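Local atomic coordinates of PKS (Streptomyces sp. CNQ431, PDB entry 5YDA), a protein that probably selects acyl building blocks and transfers them to a carrier protein, as the broadly selective acyltransferase domain of the splenocin polyketide synthase. Residues A361-E366 / D388-V393; N260-C265 / A383-D388; E413-L418 / D424-H429. One frame throughout, in Å; residues are numbered along the deposited sequence.

Contact 1. Residues A361-E366 / D388-V393; sequences ALWERE and DGEGPV
Trp363, projecting from helix 355-366, meets Glu390 and Pro392 of the loop at 388-393, and one large ring does nearly all the work. With CG anti to the backbone N (chi1 177°), the indole reaches from the helix to the loop. Glu390 lies along NE1, CE2 and CZ2, and Pro392 along CZ3 and CH2. At the pyrrole end, NE1 of Trp363 lies 3.4 Å from CB of Glu390. The carboxylate of Glu390 bends back, so that its OE1 sits in the ring plane at the indole edge, 3.5 Å from NE1 of Trp363, with the carboxylate plane turned 78° from the ring. This puts a probably negative oxygen near the N-H, an electrostatically favourable approach. At the benzene end, CH2 of Trp363 comes within 3.6 Å of CA of Pro392, while CZ3 of Trp363 touches CB of Pro392 at 3.8 Å. Farther along the helix, Arg365 turns to a different side and is bridged to its neighbour: its NE donates to OE1 of Glu366 at 3.3 Å, meeting that oxygen from above the carboxylate plane. The guanidinium of Arg365 also forms a cation-pi pair with Trp333 of strand 332-333. Helix 355-366 thus spans from that edge strand of the mixed central sheet to the loop ahead of strand 394-395, where Val393 pairs through its backbone with Leu370 of the neighbouring strand 369-372.

Contact 2. Residues N260-C265 / A383-D388; sequences NSPVAC and ARARLD
Ser261 holds its OG between the backbone N and the carbonyl carbon (chi1 85°), and Arg386 sends CG anti to its own N before bending at chi2 (56°); both torsions shape the meeting of a beta-hairpin turn with helix 378-387. The hairpin joins strands 254-261 and 264-269 through a type I turn from Ser261 to Ala264, in an antiparallel four-stranded sheet consistent with the small ferredoxin-like subdomain of acyltransferases. OG serves two purposes. It accepts the N-H of Val263 in a nearly straight bond (167°), making an ST turn, and OG of Ser261 also touches CB of Ala385 at 3.8 Å. A classic beta bulge adds irregularity at the strand end: the backbone N of Asn260 and that of Ser261 both donate to the carbonyl oxygen of Ala264. Next along the turn, Pro262 sets the CD-CG edge of its ring against the helix backbone, CD of Pro262 being 3.7 Å from CA of Arg386. The bent arginine chain crosses the proline at about a right angle, and its CB and CD methylenes touch the ring. Beyond the pair, OD1 of Asn260 bonds to NE2 of His199, which lies within a sequence matching a nucleophile elbow and so links the hairpin to the probable active-site region. On the helix side, CD of Arg386 lies 4.0 Å from CD of Pro262.

Contact 3. Residues E413-L418 / D424-H429; sequences EALGRL and DAALPH
Leu415 and Leu418, on one side of helix 407-420, receive Ala426 from the chain that folds back after the helix ends, and Pro428 follows two residues later. Apolar contacts come first. CB of Ala426 meets CB of Leu418 at 3.5 Å, methyl against methylene, which brings the returning chain close to the helix. One turn earlier on the helix, the isobutyl group of Leu415 divides its branches between two partners: CD1 of Leu415 reaches CG of Pro428 at 3.9 Å, whereas CD2 faces the carbonyl oxygen of Ala426. CG of Leu415 stands anti to the carbonyl carbon (chi1 -69°), which points the two methyls at these different parts of the chain.

A second group of contacts sets backbone oxygens against carbon, and here Leu415 and Ala426 mirror each other. The carbonyl O of Leu415 lies 3.5 Å from CB of Ala426, and the carbonyl O of Ala426 is equally near CB of Leu415. Such reciprocal van der Waals contact is consistent with the short side chain of Ala426, which allows the backbones to come close; CA of Leu415 and CA of Ala426 are 5.2 Å apart.

Within each segment, main-chain bonds keep the shape: Leu418 N donates to Ala414 O in the helix, and Leu427 N donates to Asp424 O in the 3-10 turn.

Polar side chains extend the contact outward. Asp424 forms a salt bridge with Arg80, and Glu413 bonds to Ser84, both on strand 79-85; Leu427 and Pro428 touch Val33 of strand 32-38. The helix and tail therefore pack against the two-stranded sheet of strands 32-38 and 79-85, while Leu418 touches Val395 of strand 394-395 in the central sheet.

Overall arrangement
From the N terminus, the hairpin at 260-265 is the first segment met, and contact 2 closes only after 117 intervening residues, when helix 378-387 arrives. Before that, helix 355-366 has opened contact 1, which closes across 21 residues at the loop 388-393. The two loops therefore cross rather than nest, sharing Asp388, and Leu387 bridges them by packing its CG 3.9 Å from CG of Trp363. Contact 3 follows in series as a short return of five residues. Val393 touches Arg417, linking contacts 1 and 3. Together they join the small antiparallel sheet, the central mixed sheet and the two-stranded sheet of strands 32-38 and 79-85.

Contact 1. Residues A361-E366 / D388-V393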
# COMPACT_ATOMS: atom_id res chain seq x y z
N ALA A 361 -13.85 -6.68 -7.92
CA ALA A 361 -14.54 -5.59 -8.62
C ALA A 361 -13.54 -4.64 -9.26
O ALA A 361 -13.73 -4.19 -10.40
CB ALA A 361 -15.45 -4.83 -7.67
N LEU A 362 -12.47 -4.30 -8.53
CA LEU A 362 -11.43 -3.44 -9.08
C LEU A 362 -10.85 -4.04 -10.34
O LEU A 362 -10.69 -3.36 -11.36
CB LEU A 362 -10.34 -3.25 -8.03
CG LEU A 362 -9.26 -2.21 -8.24
CD1 LEU A 362 -9.75 -0.94 -7.57
CD2 LEU A 362 -7.98 -2.68 -7.59
N TRP A 363 -10.55 -5.34 -10.30
CA TRP A 363 -9.89 -6.01 -11.41
C TRP A 363 -10.81 -6.12 -12.62
O TRP A 363 -10.37 -6.01 -13.76
CB TRP A 363 -9.43 -7.39 -10.97
CG TRP A 363 -8.82 -8.17 -12.08
CD1 TRP A 363 -9.39 -9.19 -12.80
CD2 TRP A 363 -7.51 -7.98 -12.61
NE1 TRP A 363 -8.50 -9.65 -13.74
CE2 TRP A 363 -7.34 -8.93 -13.64
CE3 TRP A 363 -6.46 -7.11 -12.31
CZ2 TRP A 363 -6.16 -9.02 -14.38
CZ3 TRP A 363 -5.30 -7.20 -13.03
CH2 TRP A 363 -5.16 -8.14 -14.05
N GLU A 364 -12.10 -6.37 -12.38
CA GLU A 364 -13.00 -6.68 -13.47
C GLU A 364 -13.29 -5.45 -14.32
O GLU A 364 -13.51 -5.57 -15.53
CB GLU A 364 -14.29 -7.28 -12.91
CG GLU A 364 -15.01 -8.16 -13.90
CD GLU A 364 -16.21 -7.47 -14.51
OE1 GLU A 364 -17.00 -6.88 -13.74
OE2 GLU A 364 -16.36 -7.51 -15.76
N ARG A 365 -13.26 -4.25 -13.73
CA ARG A 365 -13.48 -3.06 -14.55
C ARG A 365 -12.20 -2.63 -15.26
O ARG A 365 -12.22 -2.39 -16.47
CB ARG A 365 -14.02 -1.91 -13.70
CG ARG A 365 -14.95 -1.01 -14.49
CD ARG A 365 -15.64 0.00 -13.61
NE ARG A 365 -14.72 1.05 -13.16
CZ ARG A 365 -15.06 1.99 -12.28
NH1 ARG A 365 -16.29 1.99 -11.77
NH2 ARG A 365 -14.18 2.91 -11.92
N GLU A 366 -11.09 -2.56 -14.54
CA GLU A 366 -9.88 -1.92 -15.06
C GLU A 366 -8.79 -2.90 -15.49
O GLU A 366 -7.97 -2.54 -16.35
CB GLU A 366 -9.29 -0.96 -14.02
CG GLU A 366 -10.29 -0.04 -13.31
CD GLU A 366 -10.74 1.14 -14.18
OE1 GLU A 366 -11.60 1.92 -13.73
OE2 GLU A 366 -10.22 1.28 -15.31
N ASP A 388 -5.93 -15.19 -9.01
CA ASP A 388 -5.37 -16.36 -9.68
C ASP A 388 -6.37 -16.89 -10.71
O ASP A 388 -7.56 -16.95 -10.40
CB ASP A 388 -5.06 -17.42 -8.62
CG ASP A 388 -4.27 -18.59 -9.16
OD1 ASP A 388 -4.91 -19.53 -9.70
OD2 ASP A 388 -3.02 -18.57 -9.00
N GLY A 389 -5.98 -17.22 -11.94
CA GLY A 389 -4.77 -16.78 -12.58
C GLY A 389 -5.27 -15.91 -13.73
O GLY A 389 -5.40 -16.33 -14.87
N GLU A 390 -5.61 -14.68 -13.37
CA GLU A 390 -5.83 -13.61 -14.32
C GLU A 390 -4.52 -12.93 -14.71
O GLU A 390 -4.53 -12.00 -15.52
CB GLU A 390 -6.79 -12.58 -13.71
CG GLU A 390 -8.12 -13.19 -13.29
CD GLU A 390 -9.00 -13.54 -14.48
OE1 GLU A 390 -9.16 -12.68 -15.38
OE2 GLU A 390 -9.52 -14.67 -14.51
N GLY A 391 -3.40 -13.36 -14.13
CA GLY A 391 -2.13 -12.72 -14.32
C GLY A 391 -2.06 -11.23 -13.96
O GLY A 391 -1.65 -10.42 -14.79
N PRO A 392 -2.42 -10.84 -12.74
CA PRO A 392 -2.26 -9.42 -12.37
C PRO A 392 -0.78 -9.06 -12.33
O PRO A 392 0.07 -9.89 -12.01
CB PRO A 392 -2.89 -9.34 -10.98
CG PRO A 392 -2.56 -10.65 -10.39
CD PRO A 392 -2.71 -11.65 -11.55
N VAL A 393 -0.47 -7.83 -12.71
CA VAL A 393 0.85 -7.26 -12.48
C VAL A 393 0.78 -6.49 -11.18
O VAL A 393 -0.10 -5.64 -10.99
CB VAL A 393 1.29 -6.35 -13.64
CG1 VAL A 393 2.69 -5.77 -13.37
CG2 VAL A 393 1.27 -7.10 -14.94

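Contact 2. Residues N260-C265 / A383-D388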
# COMPACT_ATOMS: atom_id res chain seq x y z
N ASN A 260 -10.70 -11.57 3.26
CA ASN A 260 -9.54 -10.98 2.61
C ASN A 260 -9.12 -11.65 1.31
O ASN A 260 -8.70 -10.96 0.38
CB ASN A 260 -8.37 -10.96 3.59
CG ASN A 260 -8.58 -9.96 4.71
OD1 ASN A 260 -9.40 -9.05 4.56
ND2 ASN A 260 -7.89 -10.13 5.83
N SER A 261 -9.21 -12.99 1.22
CA SER A 261 -8.88 -13.75 0.02
C SER A 261 -9.42 -15.17 0.19
O SER A 261 -9.88 -15.53 1.29
CB SER A 261 -7.37 -13.79 -0.22
OG SER A 261 -6.78 -14.84 0.52
N PRO A 262 -9.39 -16.01 -0.85
CA PRO A 262 -9.88 -17.40 -0.69
C PRO A 262 -9.18 -18.20 0.42
O PRO A 262 -9.67 -19.28 0.75
CB PRO A 262 -9.62 -18.02 -2.07
CG PRO A 262 -9.76 -16.87 -3.02
CD PRO A 262 -9.14 -15.69 -2.27
N VAL A 263 -8.09 -17.72 1.00
CA VAL A 263 -7.42 -18.46 2.06
C VAL A 263 -7.16 -17.57 3.27
O VAL A 263 -6.21 -17.80 4.02
CB VAL A 263 -6.08 -19.06 1.58
CG1 VAL A 263 -6.31 -20.15 0.51
CG2 VAL A 263 -5.13 -17.96 1.06
N ALA A 264 -7.97 -16.52 3.46
CA ALA A 264 -7.68 -15.59 4.55
C ALA A 264 -8.94 -14.84 4.96
O ALA A 264 -9.61 -14.22 4.12
CB ALA A 264 -6.59 -14.59 4.15
N CYS A 265 -9.26 -14.88 6.24
CA CYS A 265 -10.32 -14.03 6.78
C CYS A 265 -9.95 -13.74 8.22
O CYS A 265 -9.02 -14.32 8.77
CB CYS A 265 -11.69 -14.69 6.62
SG CYS A 265 -11.85 -16.19 7.55
N ALA A 383 -4.39 -10.11 -3.18
CA ALA A 383 -4.83 -9.89 -4.55
C ALA A 383 -4.41 -11.05 -5.45
O ALA A 383 -5.20 -11.49 -6.29
CB ALA A 383 -4.27 -8.56 -5.08
N ARG A 384 -3.18 -11.54 -5.29
CA ARG A 384 -2.74 -12.68 -6.10
C ARG A 384 -3.59 -13.91 -5.83
O ARG A 384 -3.94 -14.65 -6.75
CB ARG A 384 -1.26 -12.97 -5.85
CG ARG A 384 -0.29 -11.92 -6.38
CD ARG A 384 1.01 -12.57 -6.78
NE ARG A 384 2.11 -11.62 -6.93
CZ ARG A 384 2.92 -11.22 -5.94
NH1 ARG A 384 3.89 -10.37 -6.23
NH2 ARG A 384 2.79 -11.66 -4.68
N ALA A 385 -3.94 -14.14 -4.56
CA ALA A 385 -4.79 -15.29 -4.22
C ALA A 385 -6.18 -15.15 -4.85
O ALA A 385 -6.70 -16.10 -5.43
CB ALA A 385 -4.91 -15.44 -2.70
N ARG A 386 -6.78 -13.96 -4.76
CA ARG A 386 -8.13 -13.79 -5.29
C ARG A 386 -8.15 -13.76 -6.82
O ARG A 386 -9.14 -14.18 -7.43
CB ARG A 386 -8.75 -12.50 -4.75
CG ARG A 386 -10.18 -12.24 -5.25
CD ARG A 386 -11.11 -13.43 -4.91
NE ARG A 386 -12.50 -13.14 -5.28
CZ ARG A 386 -12.98 -13.24 -6.52
NH1 ARG A 386 -12.19 -13.63 -7.52
NH2 ARG A 386 -14.25 -12.95 -6.76
N LEU A 387 -7.08 -13.27 -7.45
CA LEU A 387 -7.06 -13.02 -8.89
C LEU A 387 -6.30 -14.10 -9.66
O LEU A 387 -6.02 -13.91 -10.84
CB LEU A 387 -6.42 -11.66 -9.17
CG LEU A 387 -7.29 -10.40 -9.28
CD1 LEU A 387 -8.64 -10.60 -8.67
CD2 LEU A 387 -6.58 -9.21 -8.66
N ASP A 388 -5.93 -15.19 -9.01
CA ASP A 388 -5.37 -16.36 -9.68
C ASP A 388 -6.37 -16.89 -10.71
O ASP A 388 -7.56 -16.95 -10.40
CB ASP A 388 -5.06 -17.42 -8.62
CG ASP A 388 -4.27 -18.59 -9.16
OD1 ASP A 388 -4.91 -19.53 -9.70
OD2 ASP A 388 -3.02 -18.57 -9.00

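Contact 3. Residues E413-L418 / D424-H429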
# COMPACT_ATOMS: atom_id res chain seq x y z
N GLU A 413 13.07 0.89 -8.00
CA GLU A 413 12.62 -0.35 -8.63
C GLU A 413 11.13 -0.31 -8.95
O GLU A 413 10.72 -0.70 -10.05
CB GLU A 413 12.92 -1.55 -7.73
CG GLU A 413 14.39 -1.77 -7.51
CD GLU A 413 15.03 -2.61 -8.60
OE1 GLU A 413 14.73 -3.82 -8.67
OE2 GLU A 413 15.81 -2.05 -9.39
N ALA A 414 10.30 0.16 -8.00
CA ALA A 414 8.87 0.26 -8.27
C ALA A 414 8.60 1.15 -9.47
O ALA A 414 7.78 0.81 -10.33
CB ALA A 414 8.13 0.80 -7.04
N LEU A 415 9.29 2.30 -9.56
CA LEU A 415 9.07 3.20 -10.69
C LEU A 415 9.53 2.55 -11.99
O LEU A 415 8.83 2.63 -13.01
CB LEU A 415 9.79 4.53 -10.46
CG LEU A 415 9.17 5.37 -9.33
CD1 LEU A 415 10.03 6.57 -9.01
CD2 LEU A 415 7.76 5.80 -9.69
N GLY A 416 10.69 1.89 -11.98
CA GLY A 416 11.14 1.19 -13.17
C GLY A 416 10.16 0.11 -13.60
O GLY A 416 9.81 -0.01 -14.78
N ARG A 417 9.68 -0.68 -12.63
CA ARG A 417 8.72 -1.73 -12.94
C ARG A 417 7.43 -1.16 -13.50
O ARG A 417 6.86 -1.71 -14.45
CB ARG A 417 8.45 -2.54 -11.68
CG ARG A 417 7.65 -3.79 -11.90
CD ARG A 417 7.58 -4.56 -10.59
NE ARG A 417 6.50 -5.53 -10.62
CZ ARG A 417 6.68 -6.80 -10.96
NH1 ARG A 417 7.90 -7.20 -11.28
NH2 ARG A 417 5.64 -7.64 -10.98
N LEU A 418 6.96 -0.04 -12.94
CA LEU A 418 5.78 0.61 -13.49
C LEU A 418 6.01 1.02 -14.95
O LEU A 418 5.14 0.80 -15.81
CB LEU A 418 5.39 1.80 -12.62
CG LEU A 418 4.61 1.40 -11.36
CD1 LEU A 418 4.59 2.52 -10.34
CD2 LEU A 418 3.18 1.00 -11.74
N ASP A 424 4.27 4.99 -18.67
CA ASP A 424 5.46 5.69 -19.15
C ASP A 424 5.88 6.82 -18.21
O ASP A 424 7.07 7.04 -18.00
CB ASP A 424 5.21 6.24 -20.56
CG ASP A 424 4.97 5.15 -21.59
OD1 ASP A 424 4.38 5.47 -22.63
OD2 ASP A 424 5.37 3.98 -21.37
N ALA A 425 4.91 7.54 -17.65
CA ALA A 425 5.29 8.64 -16.77
C ALA A 425 6.00 8.18 -15.51
O ALA A 425 6.51 9.02 -14.76
CB ALA A 425 4.04 9.46 -16.39
N ALA A 426 6.05 6.87 -15.24
CA ALA A 426 6.72 6.41 -14.03
C ALA A 426 8.24 6.56 -14.12
O ALA A 426 8.89 6.65 -13.07
CB ALA A 426 6.36 4.96 -13.73
N LEU A 427 8.81 6.61 -15.32
CA LEU A 427 10.26 6.69 -15.48
C LEU A 427 10.77 8.05 -15.03
O LEU A 427 10.35 9.07 -15.59
CB LEU A 427 10.64 6.43 -16.93
CG LEU A 427 12.11 6.11 -17.21
CD1 LEU A 427 12.52 4.81 -16.53
CD2 LEU A 427 12.35 6.03 -18.72
N PRO A 428 11.66 8.13 -14.03
CA PRO A 428 12.09 9.44 -13.50
C PRO A 428 13.02 10.21 -14.45
O PRO A 428 13.52 9.69 -15.44
CB PRO A 428 12.83 9.08 -12.21
CG PRO A 428 12.46 7.66 -11.91
CD PRO A 428 12.18 7.01 -13.23
N HIS A 429 13.24 11.48 -14.06
CA HIS A 429 14.02 12.58 -14.71
C HIS A 429 13.06 13.69 -15.16
O HIS A 429 12.58 13.69 -16.30
CB HIS A 429 14.86 12.15 -15.91
CG HIS A 429 16.32 12.03 -15.62
ND1 HIS A 429 17.09 13.11 -15.24
CD2 HIS A 429 17.16 10.97 -15.67
CE1 HIS A 429 18.34 12.71 -15.05
NE2 HIS A 429 18.41 11.42 -15.31